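Local atomic coordinates of A-adding tRNA nucleotidyltransferase (Aquifex aeolicus, PDB entry 4WBY), a protein that adds the terminal adenosine to tRNAs ending in CC, using ATP and magnesium, and so completes their 3' CCA end. Residues P6-E10 with V43-D47; W272-L276 with M294-V300; E323-Y328 with K390-N395. All coordinates share one frame. Residues are numbered along the deposited sequence.

Interaction 1: residues P6-E10 with V43-D47; sequences PENIE and VWDVD. With SO4 (sulfate ion), chain F.
One amide carries the polar part. With Asn8 in the p rotamer (chi1 69°), its ND2 donates a hydrogen bond to Val43 O at 2.8 Å, while its OD1 receives one from a water (2.7 Å) that accepts from Val43 N (3.0 Å). One side chain thus reads both backbone groups of Val43, and Asn8 ND2 also lies over a face of the Trp44 indole, 3.4 Å from CE3. Pro6 leads into helix 7-22, with Ile9 N bonded to Pro6 O at 3.0 Å, and segment 43-47 enters strand 45-51 of the nucleotidyltransferase head domain, where Asp45 and Asp47 are inferred magnesium ligands: Asp45 points away and Asp47 lies out of reach of segment 6-10, while Val46 points toward it. Apolar packing uses Ile9 (chi1 m, chi2 t), whose CD1 meets Val43 CG2 at 3.3 Å and Val46 CG2 at 3.6 Å. The nearest CA atoms, Ile9 and Trp44, are 7.9 Å apart. A sulfate O4 accepts from Glu7 N at 2.8 Å.

Interaction 2: residues W272-L276 with M294-V300; sequences WLYLL and MSAPSWV
A tryptophan can be packed by several residues of an interhelix link and the next helical turn. Segment 272-276 is regular helix, with Trp272 at chi1 -68° (m), chi2 103°. Met294, rotamer mmm, brings CE to 4.0 Å from Trp272 CZ3 and Leu275 CD2, and its O lies at the indole edge, 3.8 Å from Trp272 CH2. Ser295 (phi/psi 50/42) ends the preceding helix in a Schellman motif. Ala296, polyproline-II-like (-60/145), sets CB 3.6 Å from Trp272 CZ3. Pro297, the N-cap, lays CD over the six-membered ring face (CH-pi), 3.5 Å from Trp272 CE2. Trp299 (chi1 p) brings CH2 within 3.9 Å of Trp272 CB and CZ3 within 4.0 Å of Leu273 CD2. Val300 places CG2 over the five-membered ring, 3.5 Å from Trp272 CG, and CG1 3.9 Å from Leu276 CD2; its CA is 6.8 Å from that of Trp272. Helix 271-278 packs against the loop after helix 284-293 and the first turn of 298-309, with helix 203-214 touching Trp272 and Met294, and helix 336-342 Leu273 and Trp299.

Interaction 3: residues E323-Y328 with K390-N395; sequences ENYEVY and KREIMN
Glu323, the N-cap residue of helix 324-331 (chi1 p), sets OE2 2.9 Å from Arg391 NH1; this salt bridge is purely electrostatic, since the oxygen lies well out of the guanidinium plane. Asn324 (chi1 m) donates from ND2 to Met394 O at 2.9 Å, nearly linearly, and Asn395 OD1 accepts from Tyr325 N at 3.0 Å, so each segment's asparagine bonds the other segment's backbone near a helix end. Lys390 NZ donates to Tyr328 OH at 3.0 Å, a hydroxyl also bonded to Lys332. The axes of 324-328 and 390-394 approach to 9.0 Å at a crossing angle of 117°, with CA atoms 5.1 Å apart at Asn324-Asn395 and 5.3 Å at Tyr325-Arg391. Met394 (chi1 m, then extended) supplies Met-aromatic contacts: SD sits at the edge of Tyr325, 4.1 Å from CD1, and over the face of Tyr328, where CE also rests, 3.5 Å from Tyr328 CD1. Arg391 CB lies over the Tyr325 face, 3.7 Å from CG. In this helix-end packing, remote from the nucleotide site, directional polar pairing, half of it to backbone, accompanies apolar packing of Met394 against two tyrosines.

Overall arrangement
This chain is the C-terminal part of a longer protein, with the nucleotidyltransferase head at its start, and its three contacts are local and separate. From the N terminus, interaction 1 closes a loop of 32 residues, joining the start of helix 7-22 to the central strand 45-51 of the head-domain sheet. Interaction 2 closes a 17-residue loop that contains helix 284-293, joining helix 271-278 to the start of helix 298-309. Interaction 3 closes a 61-residue loop that brings the last modelled helix, 380-394, back to helix 324-331. The three follow in series, neither nested nor crossed. Centres lie 32 Å apart between interactions 1 and 2, 31 Å between 2 and 3, and 53 Å between 1 and 3, in keeping with an elongated, seahorse-like shape.

Interaction 1: residues P6-E10 with V43-D47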
ATOM      1  N   PRO A   6      23.728   2.204   5.994  1.00 16.78           N
ATOM      2  CA  PRO A   6      23.303   1.155   6.928  1.00 17.46           C
ATOM      3  C   PRO A   6      24.178  -0.088   6.850  1.00 15.19           C
ATOM      4  O   PRO A   6      24.626  -0.457   5.762  1.00 16.74           O
ATOM      5  CB  PRO A   6      21.877   0.845   6.475  1.00 18.57           C
ATOM      6  CG  PRO A   6      21.393   2.157   5.937  1.00 19.75           C
ATOM      7  CD  PRO A   6      22.588   2.760   5.243  1.00 17.31           C
ATOM      8  N   GLU A   7      24.424  -0.708   8.000  1.00 18.30           N
ATOM      9  CA  GLU A   7      25.352  -1.828   8.070  1.00 19.30           C
ATOM     10  C   GLU A   7      24.960  -2.969   7.137  1.00 17.57           C
ATOM     11  O   GLU A   7      25.833  -3.650   6.609  1.00 19.95           O
ATOM     12  CB  GLU A   7      25.461  -2.342   9.511  1.00 28.40           C
ATOM     13  CG  GLU A   7      26.327  -1.464  10.400  1.00 36.74           C
ATOM     14  CD  GLU A   7      26.653  -2.109  11.739  1.00 47.86           C
ATOM     15  OE1 GLU A   7      26.921  -1.362  12.701  1.00 52.07           O
ATOM     16  OE2 GLU A   7      26.649  -3.356  11.826  1.00 51.58           O
ATOM     17  N   ASN A   8      23.662  -3.183   6.917  1.00 17.49           N
ATOM     18  CA  ASN A   8      23.269  -4.317   6.083  1.00 18.81           C
ATOM     19  C   ASN A   8      23.488  -4.073   4.586  1.00 17.33           C
ATOM     20  O   ASN A   8      23.458  -5.012   3.803  1.00 21.32           O
ATOM     21  CB  ASN A   8      21.809  -4.710   6.347  1.00 19.64           C
ATOM     22  CG  ASN A   8      20.827  -3.673   5.858  1.00 17.82           C
ATOM     23  OD1 ASN A   8      21.021  -2.480   6.069  1.00 19.96           O
ATOM     24  ND2 ASN A   8      19.754  -4.127   5.206  1.00 20.83           N
ATOM     25  N   ILE A   9      23.733  -2.818   4.206  1.00 15.23           N
ATOM     26  CA  ILE A   9      23.937  -2.421   2.810  1.00 16.15           C
ATOM     27  C   ILE A   9      25.401  -2.050   2.528  1.00 14.90           C
ATOM     28  O   ILE A   9      25.828  -2.011   1.383  1.00 15.17           O
ATOM     29  CB  ILE A   9      23.030  -1.206   2.462  1.00 17.01           C
ATOM     30  CG1 ILE A   9      21.559  -1.569   2.661  1.00 21.05           C
ATOM     31  CG2 ILE A   9      23.237  -0.699   1.036  1.00 24.21           C
ATOM     32  CD1 ILE A   9      20.670  -0.387   2.480  1.00 25.65           C
ATOM     33  N   GLU A  10      26.170  -1.808   3.585  1.00 14.29           N
ATOM     34  CA  GLU A  10      27.523  -1.264   3.469  1.00 15.86           C
ATOM     35  C   GLU A  10      28.448  -2.069   2.550  1.00 15.61           C
ATOM     36  O   GLU A  10      29.102  -1.496   1.678  1.00 15.76           O
ATOM     37  CB  GLU A  10      28.134  -1.142   4.871  1.00 18.14           C
ATOM     38  CG  GLU A  10      29.652  -1.008   4.917  1.00 21.05           C
ATOM     39  CD  GLU A  10      30.159   0.390   4.580  1.00 21.74           C
ATOM     40  OE1 GLU A  10      29.344   1.272   4.234  1.00 23.06           O
ATOM     41  OE2 GLU A  10      31.392   0.603   4.668  1.00 24.03           O
ATOM     42  N   VAL A  43      16.130  -1.177   5.604  1.00 19.21           N
ATOM     43  CA  VAL A  43      15.878  -1.288   4.172  1.00 19.46           C
ATOM     44  C   VAL A  43      16.578  -2.504   3.560  1.00 18.06           C
ATOM     45  O   VAL A  43      17.776  -2.719   3.761  1.00 21.44           O
ATOM     46  CB  VAL A  43      16.325  -0.012   3.434  1.00 25.39           C
ATOM     47  CG1 VAL A  43      15.405   1.142   3.771  1.00 25.42           C
ATOM     48  CG2 VAL A  43      17.721   0.347   3.846  1.00 29.69           C
ATOM     49  N   TRP A  44      15.818  -3.308   2.821  1.00 18.16           N
ATOM     50  CA  TRP A  44      16.384  -4.483   2.165  1.00 17.85           C
ATOM     51  C   TRP A  44      16.276  -4.424   0.656  1.00 19.67           C
ATOM     52  O   TRP A  44      16.844  -5.268  -0.039  1.00 23.88           O
ATOM     53  CB  TRP A  44      15.717  -5.755   2.687  1.00 19.35           C
ATOM     54  CG  TRP A  44      16.079  -6.001   4.102  1.00 22.00           C
ATOM     55  CD1 TRP A  44      15.332  -5.704   5.207  1.00 25.72           C
ATOM     56  CD2 TRP A  44      17.313  -6.540   4.582  1.00 24.74           C
ATOM     57  NE1 TRP A  44      16.022  -6.048   6.346  1.00 27.46           N
ATOM     58  CE2 TRP A  44      17.239  -6.566   5.988  1.00 27.43           C
ATOM     59  CE3 TRP A  44      18.469  -7.019   3.957  1.00 27.14           C
ATOM     60  CZ2 TRP A  44      18.281  -7.045   6.781  1.00 28.80           C
ATOM     61  CZ3 TRP A  44      19.500  -7.497   4.743  1.00 29.70           C
ATOM     62  CH2 TRP A  44      19.399  -7.509   6.140  1.00 29.26           C
ATOM     63  N   ASP A  45      15.547  -3.430   0.161  1.00 18.91           N
ATOM     64  CA  ASP A  45      15.384  -3.203  -1.265  1.00 20.05           C
ATOM     65  C   ASP A  45      16.137  -1.929  -1.604  1.00 20.37           C
ATOM     66  O   ASP A  45      15.726  -0.839  -1.211  1.00 26.14           O
ATOM     67  CB  ASP A  45      13.900  -3.079  -1.644  1.00 24.75           C
ATOM     68  CG  ASP A  45      13.130  -4.390  -1.504  1.00 32.31           C
ATOM     69  OD1 ASP A  45      13.644  -5.351  -0.893  1.00 34.95           O
ATOM     70  OD2 ASP A  45      11.988  -4.453  -2.001  1.00 39.86           O
ATOM     71  N   VAL A  46      17.257  -2.066  -2.304  1.00 16.25           N
ATOM     72  CA  VAL A  46      18.112  -0.929  -2.587  1.00 16.50           C
ATOM     73  C   VAL A  46      18.136  -0.623  -4.075  1.00 15.19           C
ATOM     74  O   VAL A  46      18.391  -1.514  -4.896  1.00 16.88           O
ATOM     75  CB  VAL A  46      19.552  -1.177  -2.091  1.00 18.37           C
ATOM     76  CG1 VAL A  46      20.409   0.085  -2.210  1.00 17.88           C
ATOM     77  CG2 VAL A  46      19.541  -1.675  -0.653  1.00 21.66           C
ATOM     78  N   ASP A  47      17.873   0.642  -4.405  1.00 15.96           N
ATOM     79  CA  ASP A  47      17.862   1.113  -5.786  1.00 14.74           C
ATOM     80  C   ASP A  47      19.089   1.962  -6.068  1.00 13.81           C
ATOM     81  O   ASP A  47      19.396   2.889  -5.311  1.00 14.38           O
ATOM     82  CB  ASP A  47      16.597   1.925  -6.075  1.00 17.83           C
ATOM     83  CG  ASP A  47      15.330   1.136  -5.839  1.00 24.39           C
ATOM     84  OD1 ASP A  47      15.355  -0.104  -6.001  1.00 25.50           O
ATOM     85  OD2 ASP A  47      14.301   1.766  -5.493  1.00 28.57           O
TER
HETATM   86  S   SO4 F2005      22.416   0.655  10.720  1.00 39.23           S
HETATM   87  O1  SO4 F2005      21.779   1.718   9.935  1.00 39.98           O
HETATM   88  O2  SO4 F2005      22.292   0.964  12.146  1.00 42.70           O
HETATM   89  O3  SO4 F2005      21.749  -0.616  10.431  1.00 48.04           O
HETATM   90  O4  SO4 F2005      23.829   0.559  10.378  1.00 38.56           O
HETATM   91  O   HOH W   1      18.827  -1.076   6.835  1.00 28.00           O

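Interaction 2: residues W272-L276 with M294-V300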
ATOM      1  N   TRP A 272      -8.638  -3.513   1.980  1.00 17.23           N
ATOM      2  CA  TRP A 272      -9.765  -3.789   1.098  1.00 17.83           C
ATOM      3  C   TRP A 272     -11.108  -3.570   1.793  1.00 19.94           C
ATOM      4  O   TRP A 272     -12.089  -3.223   1.141  1.00 20.23           O
ATOM      5  CB  TRP A 272      -9.696  -5.222   0.566  1.00 17.71           C
ATOM      6  CG  TRP A 272      -8.565  -5.456  -0.375  1.00 16.53           C
ATOM      7  CD1 TRP A 272      -7.397  -6.099  -0.103  1.00 16.41           C
ATOM      8  CD2 TRP A 272      -8.488  -5.037  -1.745  1.00 16.50           C
ATOM      9  NE1 TRP A 272      -6.600  -6.120  -1.219  1.00 17.86           N
ATOM     10  CE2 TRP A 272      -7.245  -5.474  -2.242  1.00 16.02           C
ATOM     11  CE3 TRP A 272      -9.354  -4.345  -2.600  1.00 17.73           C
ATOM     12  CZ2 TRP A 272      -6.837  -5.233  -3.556  1.00 17.64           C
ATOM     13  CZ3 TRP A 272      -8.952  -4.109  -3.908  1.00 17.38           C
ATOM     14  CH2 TRP A 272      -7.704  -4.557  -4.376  1.00 18.06           C
ATOM     15  N   LEU A 273     -11.152  -3.760   3.109  1.00 19.79           N
ATOM     16  CA  LEU A 273     -12.386  -3.517   3.858  1.00 20.62           C
ATOM     17  C   LEU A 273     -12.787  -2.045   3.837  1.00 21.71           C
ATOM     18  O   LEU A 273     -13.967  -1.723   3.744  1.00 20.98           O
ATOM     19  CB  LEU A 273     -12.245  -3.979   5.306  1.00 23.79           C
ATOM     20  CG  LEU A 273     -11.982  -5.462   5.543  1.00 27.65           C
ATOM     21  CD1 LEU A 273     -11.954  -5.753   7.039  1.00 31.20           C
ATOM     22  CD2 LEU A 273     -13.036  -6.299   4.857  1.00 30.29           C
ATOM     23  N   TYR A 274     -11.809  -1.154   3.947  1.00 22.56           N
ATOM     24  CA  TYR A 274     -12.085   0.267   3.820  1.00 22.87           C
ATOM     25  C   TYR A 274     -12.655   0.559   2.447  1.00 22.52           C
ATOM     26  O   TYR A 274     -13.602   1.326   2.311  1.00 23.71           O
ATOM     27  CB  TYR A 274     -10.825   1.102   4.034  1.00 23.20           C
ATOM     28  CG  TYR A 274     -10.314   1.125   5.453  1.00 25.08           C
ATOM     29  CD1 TYR A 274     -10.810   2.039   6.377  1.00 28.24           C
ATOM     30  CD2 TYR A 274      -9.323   0.246   5.866  1.00 26.65           C
ATOM     31  CE1 TYR A 274     -10.334   2.069   7.672  1.00 29.51           C
ATOM     32  CE2 TYR A 274      -8.842   0.269   7.156  1.00 27.74           C
ATOM     33  CZ  TYR A 274      -9.348   1.181   8.054  1.00 29.10           C
ATOM     34  OH  TYR A 274      -8.864   1.203   9.337  1.00 30.75           O
ATOM     35  N   LEU A 275     -12.060  -0.054   1.427  1.00 22.37           N
ATOM     36  CA  LEU A 275     -12.522   0.143   0.062  1.00 22.19           C
ATOM     37  C   LEU A 275     -13.971  -0.327  -0.109  1.00 18.72           C
ATOM     38  O   LEU A 275     -14.777   0.348  -0.747  1.00 21.41           O
ATOM     39  CB  LEU A 275     -11.606  -0.587  -0.915  1.00 23.27           C
ATOM     40  CG  LEU A 275     -11.811  -0.187  -2.370  1.00 25.59           C
ATOM     41  CD1 LEU A 275     -11.279   1.221  -2.607  1.00 32.56           C
ATOM     42  CD2 LEU A 275     -11.123  -1.195  -3.273  1.00 26.05           C
ATOM     43  N   LEU A 276     -14.292  -1.485   0.456  1.00 19.28           N
ATOM     44  CA  LEU A 276     -15.661  -1.995   0.385  1.00 18.45           C
ATOM     45  C   LEU A 276     -16.661  -1.040   1.026  1.00 21.95           C
ATOM     46  O   LEU A 276     -17.740  -0.819   0.483  1.00 23.71           O
ATOM     47  CB  LEU A 276     -15.777  -3.362   1.062  1.00 19.76           C
ATOM     48  CG  LEU A 276     -15.038  -4.499   0.355  1.00 21.37           C
ATOM     49  CD1 LEU A 276     -15.268  -5.817   1.079  1.00 25.92           C
ATOM     50  CD2 LEU A 276     -15.477  -4.616  -1.100  1.00 27.67           C
ATOM     51  N   MET A 294      -9.619  -3.266 -10.124  1.00 23.80           N
ATOM     52  CA  MET A 294      -8.609  -3.247  -9.075  1.00 22.14           C
ATOM     53  C   MET A 294      -7.897  -4.595  -8.905  1.00 22.64           C
ATOM     54  O   MET A 294      -7.005  -4.712  -8.069  1.00 21.82           O
ATOM     55  CB  MET A 294      -9.253  -2.851  -7.739  1.00 21.22           C
ATOM     56  CG  MET A 294      -9.717  -1.388  -7.658  1.00 22.67           C
ATOM     57  SD  MET A 294      -8.352  -0.246  -7.378  1.00 23.21           S
ATOM     58  CE  MET A 294      -8.018  -0.593  -5.653  1.00 23.01           C
ATOM     59  N   SER A 295      -8.300  -5.601  -9.684  1.00 22.37           N
ATOM     60  CA  SER A 295      -7.810  -6.971  -9.510  1.00 24.68           C
ATOM     61  C   SER A 295      -7.937  -7.411  -8.051  1.00 22.37           C
ATOM     62  O   SER A 295      -7.028  -8.035  -7.491  1.00 22.63           O
ATOM     63  CB  SER A 295      -6.355  -7.105  -9.974  1.00 28.40           C
ATOM     64  OG  SER A 295      -6.224  -6.827 -11.358  1.00 30.10           O
ATOM     65  N   ALA A 296      -9.065  -7.081  -7.432  1.00 19.48           N
ATOM     66  CA  ALA A 296      -9.282  -7.439  -6.036  1.00 17.61           C
ATOM     67  C   ALA A 296      -9.236  -8.952  -5.836  1.00 17.12           C
ATOM     68  O   ALA A 296      -9.668  -9.716  -6.704  1.00 18.90           O
ATOM     69  CB  ALA A 296     -10.612  -6.880  -5.543  1.00 18.95           C
ATOM     70  N   PRO A 297      -8.703  -9.391  -4.688  1.00 15.97           N
ATOM     71  CA  PRO A 297      -8.728 -10.820  -4.351  1.00 16.88           C
ATOM     72  C   PRO A 297     -10.138 -11.395  -4.370  1.00 15.88           C
ATOM     73  O   PRO A 297     -11.119 -10.666  -4.163  1.00 15.72           O
ATOM     74  CB  PRO A 297      -8.165 -10.858  -2.926  1.00 17.51           C
ATOM     75  CG  PRO A 297      -7.297  -9.646  -2.831  1.00 17.25           C
ATOM     76  CD  PRO A 297      -7.949  -8.597  -3.697  1.00 16.94           C
ATOM     77  N   SER A 298     -10.225 -12.698  -4.611  1.00 16.36           N
ATOM     78  CA  SER A 298     -11.489 -13.407  -4.585  1.00 15.58           C
ATOM     79  C   SER A 298     -12.283 -13.119  -3.319  1.00 14.85           C
ATOM     80  O   SER A 298     -13.483 -12.861  -3.389  1.00 16.93           O
ATOM     81  CB  SER A 298     -11.248 -14.906  -4.714  1.00 18.88           C
ATOM     82  OG  SER A 298     -12.407 -15.619  -4.331  1.00 20.61           O
ATOM     83  N   TRP A 299     -11.632 -13.145  -2.158  1.00 15.02           N
ATOM     84  CA  TRP A 299     -12.389 -12.962  -0.923  1.00 16.17           C
ATOM     85  C   TRP A 299     -13.021 -11.580  -0.868  1.00 15.69           C
ATOM     86  O   TRP A 299     -14.113 -11.422  -0.341  1.00 17.04           O
ATOM     87  CB  TRP A 299     -11.524 -13.217   0.323  1.00 16.24           C
ATOM     88  CG  TRP A 299     -10.391 -12.235   0.603  1.00 15.63           C
ATOM     89  CD1 TRP A 299      -9.067 -12.406   0.288  1.00 17.15           C
ATOM     90  CD2 TRP A 299     -10.471 -10.989   1.313  1.00 15.19           C
ATOM     91  NE1 TRP A 299      -8.329 -11.338   0.740  1.00 18.07           N
ATOM     92  CE2 TRP A 299      -9.168 -10.452   1.367  1.00 16.74           C
ATOM     93  CE3 TRP A 299     -11.520 -10.266   1.891  1.00 17.32           C
ATOM     94  CZ2 TRP A 299      -8.888  -9.226   1.979  1.00 18.38           C
ATOM     95  CZ3 TRP A 299     -11.235  -9.049   2.504  1.00 20.44           C
ATOM     96  CH2 TRP A 299      -9.934  -8.544   2.538  1.00 19.56           C
ATOM     97  N   VAL A 300     -12.346 -10.586  -1.435  1.00 15.09           N
ATOM     98  CA  VAL A 300     -12.883  -9.230  -1.469  1.00 15.01           C
ATOM     99  C   VAL A 300     -14.099  -9.152  -2.389  1.00 15.87           C
ATOM    100  O   VAL A 300     -15.131  -8.565  -2.039  1.00 17.44           O
ATOM    101  CB  VAL A 300     -11.820  -8.221  -1.936  1.00 15.79           C
ATOM    102  CG1 VAL A 300     -12.415  -6.820  -2.035  1.00 17.98           C
ATOM    103  CG2 VAL A 300     -10.614  -8.243  -0.996  1.00 16.16           C
TER

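Interaction 3: residues E323-Y328 with K390-N395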
ATOM      1  N   GLU A 323     -30.265 -18.296  20.576  1.00 54.55           N
ATOM      2  CA  GLU A 323     -29.275 -19.166  21.205  1.00 52.28           C
ATOM      3  C   GLU A 323     -27.939 -19.100  20.471  1.00 46.77           C
ATOM      4  O   GLU A 323     -27.896 -18.847  19.266  1.00 46.05           O
ATOM      5  CB  GLU A 323     -29.779 -20.611  21.260  1.00 55.80           C
ATOM      6  CG  GLU A 323     -29.911 -21.285  19.906  1.00 57.73           C
ATOM      7  CD  GLU A 323     -30.364 -22.728  20.020  1.00 59.57           C
ATOM      8  OE1 GLU A 323     -31.154 -23.036  20.936  1.00 61.57           O
ATOM      9  OE2 GLU A 323     -29.923 -23.557  19.196  1.00 59.45           O
ATOM     10  N   ASN A 324     -26.855 -19.334  21.207  1.00 42.49           N
ATOM     11  CA  ASN A 324     -25.504 -19.192  20.665  1.00 41.96           C
ATOM     12  C   ASN A 324     -25.229 -20.097  19.469  1.00 41.80           C
ATOM     13  O   ASN A 324     -24.476 -19.729  18.569  1.00 41.48           O
ATOM     14  CB  ASN A 324     -24.465 -19.468  21.755  1.00 42.19           C
ATOM     15  CG  ASN A 324     -24.474 -18.419  22.845  1.00 43.34           C
ATOM     16  OD1 ASN A 324     -24.979 -17.315  22.653  1.00 44.63           O
ATOM     17  ND2 ASN A 324     -23.910 -18.759  23.998  1.00 43.84           N
ATOM     18  N   TYR A 325     -25.837 -21.279  19.461  1.00 42.21           N
ATOM     19  CA  TYR A 325     -25.602 -22.233  18.384  1.00 41.71           C
ATOM     20  C   TYR A 325     -26.127 -21.707  17.054  1.00 41.51           C
ATOM     21  O   TYR A 325     -25.559 -21.995  16.004  1.00 41.73           O
ATOM     22  CB  TYR A 325     -26.245 -23.589  18.701  1.00 43.05           C
ATOM     23  CG  TYR A 325     -26.151 -24.570  17.552  1.00 45.73           C
ATOM     24  CD1 TYR A 325     -24.939 -25.165  17.221  1.00 49.07           C
ATOM     25  CD2 TYR A 325     -27.269 -24.889  16.791  1.00 47.05           C
ATOM     26  CE1 TYR A 325     -24.843 -26.056  16.164  1.00 51.87           C
ATOM     27  CE2 TYR A 325     -27.182 -25.780  15.733  1.00 51.35           C
ATOM     28  CZ  TYR A 325     -25.967 -26.359  15.424  1.00 53.74           C
ATOM     29  OH  TYR A 325     -25.874 -27.245  14.375  1.00 55.43           O
ATOM     30  N   GLU A 326     -27.207 -20.934  17.095  1.00 40.80           N
ATOM     31  CA  GLU A 326     -27.750 -20.362  15.868  1.00 39.92           C
ATOM     32  C   GLU A 326     -26.795 -19.306  15.323  1.00 36.27           C
ATOM     33  O   GLU A 326     -26.563 -19.223  14.114  1.00 33.19           O
ATOM     34  CB  GLU A 326     -29.137 -19.763  16.107  1.00 44.71           C
ATOM     35  CG  GLU A 326     -29.835 -19.303  14.836  1.00 51.34           C
ATOM     36  CD  GLU A 326     -31.313 -19.022  15.044  1.00 60.56           C
ATOM     37  OE1 GLU A 326     -31.714 -18.734  16.194  1.00 63.70           O
ATOM     38  OE2 GLU A 326     -32.075 -19.098  14.057  1.00 64.34           O
ATOM     39  N   VAL A 327     -26.240 -18.500  16.221  1.00 34.40           N
ATOM     40  CA  VAL A 327     -25.232 -17.518  15.841  1.00 32.19           C
ATOM     41  C   VAL A 327     -24.047 -18.235  15.198  1.00 31.48           C
ATOM     42  O   VAL A 327     -23.551 -17.829  14.140  1.00 31.14           O
ATOM     43  CB  VAL A 327     -24.761 -16.691  17.056  1.00 32.46           C
ATOM     44  CG1 VAL A 327     -23.626 -15.760  16.670  1.00 31.72           C
ATOM     45  CG2 VAL A 327     -25.923 -15.891  17.640  1.00 33.78           C
ATOM     46  N   TYR A 328     -23.618 -19.327  15.830  1.00 32.11           N
ATOM     47  CA  TYR A 328     -22.504 -20.120  15.320  1.00 32.01           C
ATOM     48  C   TYR A 328     -22.792 -20.665  13.926  1.00 33.84           C
ATOM     49  O   TYR A 328     -21.940 -20.592  13.041  1.00 32.68           O
ATOM     50  CB  TYR A 328     -22.187 -21.265  16.290  1.00 32.67           C
ATOM     51  CG  TYR A 328     -21.345 -22.384  15.712  1.00 36.71           C
ATOM     52  CD1 TYR A 328     -19.960 -22.282  15.650  1.00 37.50           C
ATOM     53  CD2 TYR A 328     -21.935 -23.552  15.246  1.00 39.75           C
ATOM     54  CE1 TYR A 328     -19.190 -23.310  15.130  1.00 42.03           C
ATOM     55  CE2 TYR A 328     -21.173 -24.584  14.723  1.00 43.81           C
ATOM     56  CZ  TYR A 328     -19.802 -24.456  14.668  1.00 45.45           C
ATOM     57  OH  TYR A 328     -19.045 -25.485  14.150  1.00 50.59           O
ATOM     58  N   LYS A 390     -22.293 -30.149  20.107  1.00 58.07           N
ATOM     59  CA  LYS A 390     -21.772 -28.787  20.098  1.00 58.27           C
ATOM     60  C   LYS A 390     -22.815 -27.808  20.619  1.00 57.57           C
ATOM     61  O   LYS A 390     -22.530 -26.980  21.485  1.00 57.59           O
ATOM     62  CB  LYS A 390     -21.345 -28.379  18.687  1.00 59.54           C
ATOM     63  CG  LYS A 390     -20.036 -28.977  18.211  1.00 61.73           C
ATOM     64  CD  LYS A 390     -19.687 -28.427  16.837  1.00 62.60           C
ATOM     65  CE  LYS A 390     -18.249 -28.714  16.460  1.00 62.12           C
ATOM     66  NZ  LYS A 390     -17.920 -28.145  15.125  1.00 61.23           N
ATOM     67  N   ARG A 391     -24.021 -27.918  20.069  1.00 57.44           N
ATOM     68  CA  ARG A 391     -25.155 -27.071  20.432  1.00 57.35           C
ATOM     69  C   ARG A 391     -25.372 -27.005  21.941  1.00 58.56           C
ATOM     70  O   ARG A 391     -25.666 -25.942  22.488  1.00 57.67           O
ATOM     71  CB  ARG A 391     -26.420 -27.585  19.739  1.00 55.59           C
ATOM     72  CG  ARG A 391     -27.706 -26.879  20.132  1.00 56.75           C
ATOM     73  CD  ARG A 391     -28.913 -27.666  19.639  1.00 59.67           C
ATOM     74  NE  ARG A 391     -30.181 -27.080  20.064  1.00 62.79           N
ATOM     75  CZ  ARG A 391     -30.964 -26.345  19.283  1.00 64.17           C
ATOM     76  NH1 ARG A 391     -30.611 -26.102  18.027  1.00 65.10           N
ATOM     77  NH2 ARG A 391     -32.100 -25.849  19.755  1.00 64.38           N
ATOM     78  N   GLU A 392     -25.209 -28.141  22.611  1.00 59.78           N
ATOM     79  CA  GLU A 392     -25.406 -28.205  24.053  1.00 61.42           C
ATOM     80  C   GLU A 392     -24.349 -27.397  24.797  1.00 61.26           C
ATOM     81  O   GLU A 392     -24.653 -26.710  25.775  1.00 60.74           O
ATOM     82  CB  GLU A 392     -25.387 -29.658  24.533  1.00 63.14           C
ATOM     83  CG  GLU A 392     -26.220 -30.598  23.679  1.00 65.21           C
ATOM     84  CD  GLU A 392     -27.617 -30.068  23.413  1.00 67.99           C
ATOM     85  OE1 GLU A 392     -28.253 -29.550  24.356  1.00 69.70           O
ATOM     86  OE2 GLU A 392     -28.077 -30.168  22.255  1.00 68.56           O
ATOM     87  N   ILE A 393     -23.111 -27.477  24.322  1.00 60.78           N
ATOM     88  CA  ILE A 393     -21.998 -26.786  24.963  1.00 62.74           C
ATOM     89  C   ILE A 393     -22.069 -25.273  24.763  1.00 62.79           C
ATOM     90  O   ILE A 393     -21.975 -24.511  25.726  1.00 62.44           O
ATOM     91  CB  ILE A 393     -20.644 -27.300  24.433  1.00 63.36           C
ATOM     92  CG1 ILE A 393     -20.517 -28.805  24.676  1.00 62.21           C
ATOM     93  CG2 ILE A 393     -19.492 -26.548  25.086  1.00 64.30           C
ATOM     94  CD1 ILE A 393     -19.225 -29.401  24.168  1.00 60.66           C
ATOM     95  N   MET A 394     -22.238 -24.847  23.513  1.00 61.03           N
ATOM     96  CA  MET A 394     -22.226 -23.427  23.165  1.00 57.80           C
ATOM     97  C   MET A 394     -23.293 -22.620  23.893  1.00 56.51           C
ATOM     98  O   MET A 394     -23.042 -21.500  24.337  1.00 56.94           O
ATOM     99  CB  MET A 394     -22.412 -23.241  21.660  1.00 55.70           C
ATOM    100  CG  MET A 394     -21.320 -23.844  20.814  1.00 55.24           C
ATOM    101  SD  MET A 394     -21.620 -23.513  19.071  1.00 54.47           S
ATOM    102  CE  MET A 394     -20.314 -24.489  18.325  1.00 59.02           C
ATOM    103  N   ASN A 395     -24.487 -23.191  24.008  1.00 55.62           N
ATOM    104  CA  ASN A 395     -25.607 -22.483  24.613  1.00 58.26           C
ATOM    105  C   ASN A 395     -25.442 -22.291  26.121  1.00 58.61           C
ATOM    106  O   ASN A 395     -26.219 -21.571  26.749  1.00 59.13           O
ATOM    107  CB  ASN A 395     -26.917 -23.216  24.308  1.00 59.65           C
ATOM    108  CG  ASN A 395     -27.260 -23.205  22.826  1.00 58.20           C
ATOM    109  OD1 ASN A 395     -26.757 -22.373  22.062  1.00 52.51           O
ATOM    110  ND2 ASN A 395     -28.125 -24.124  22.412  1.00 58.89           N
TER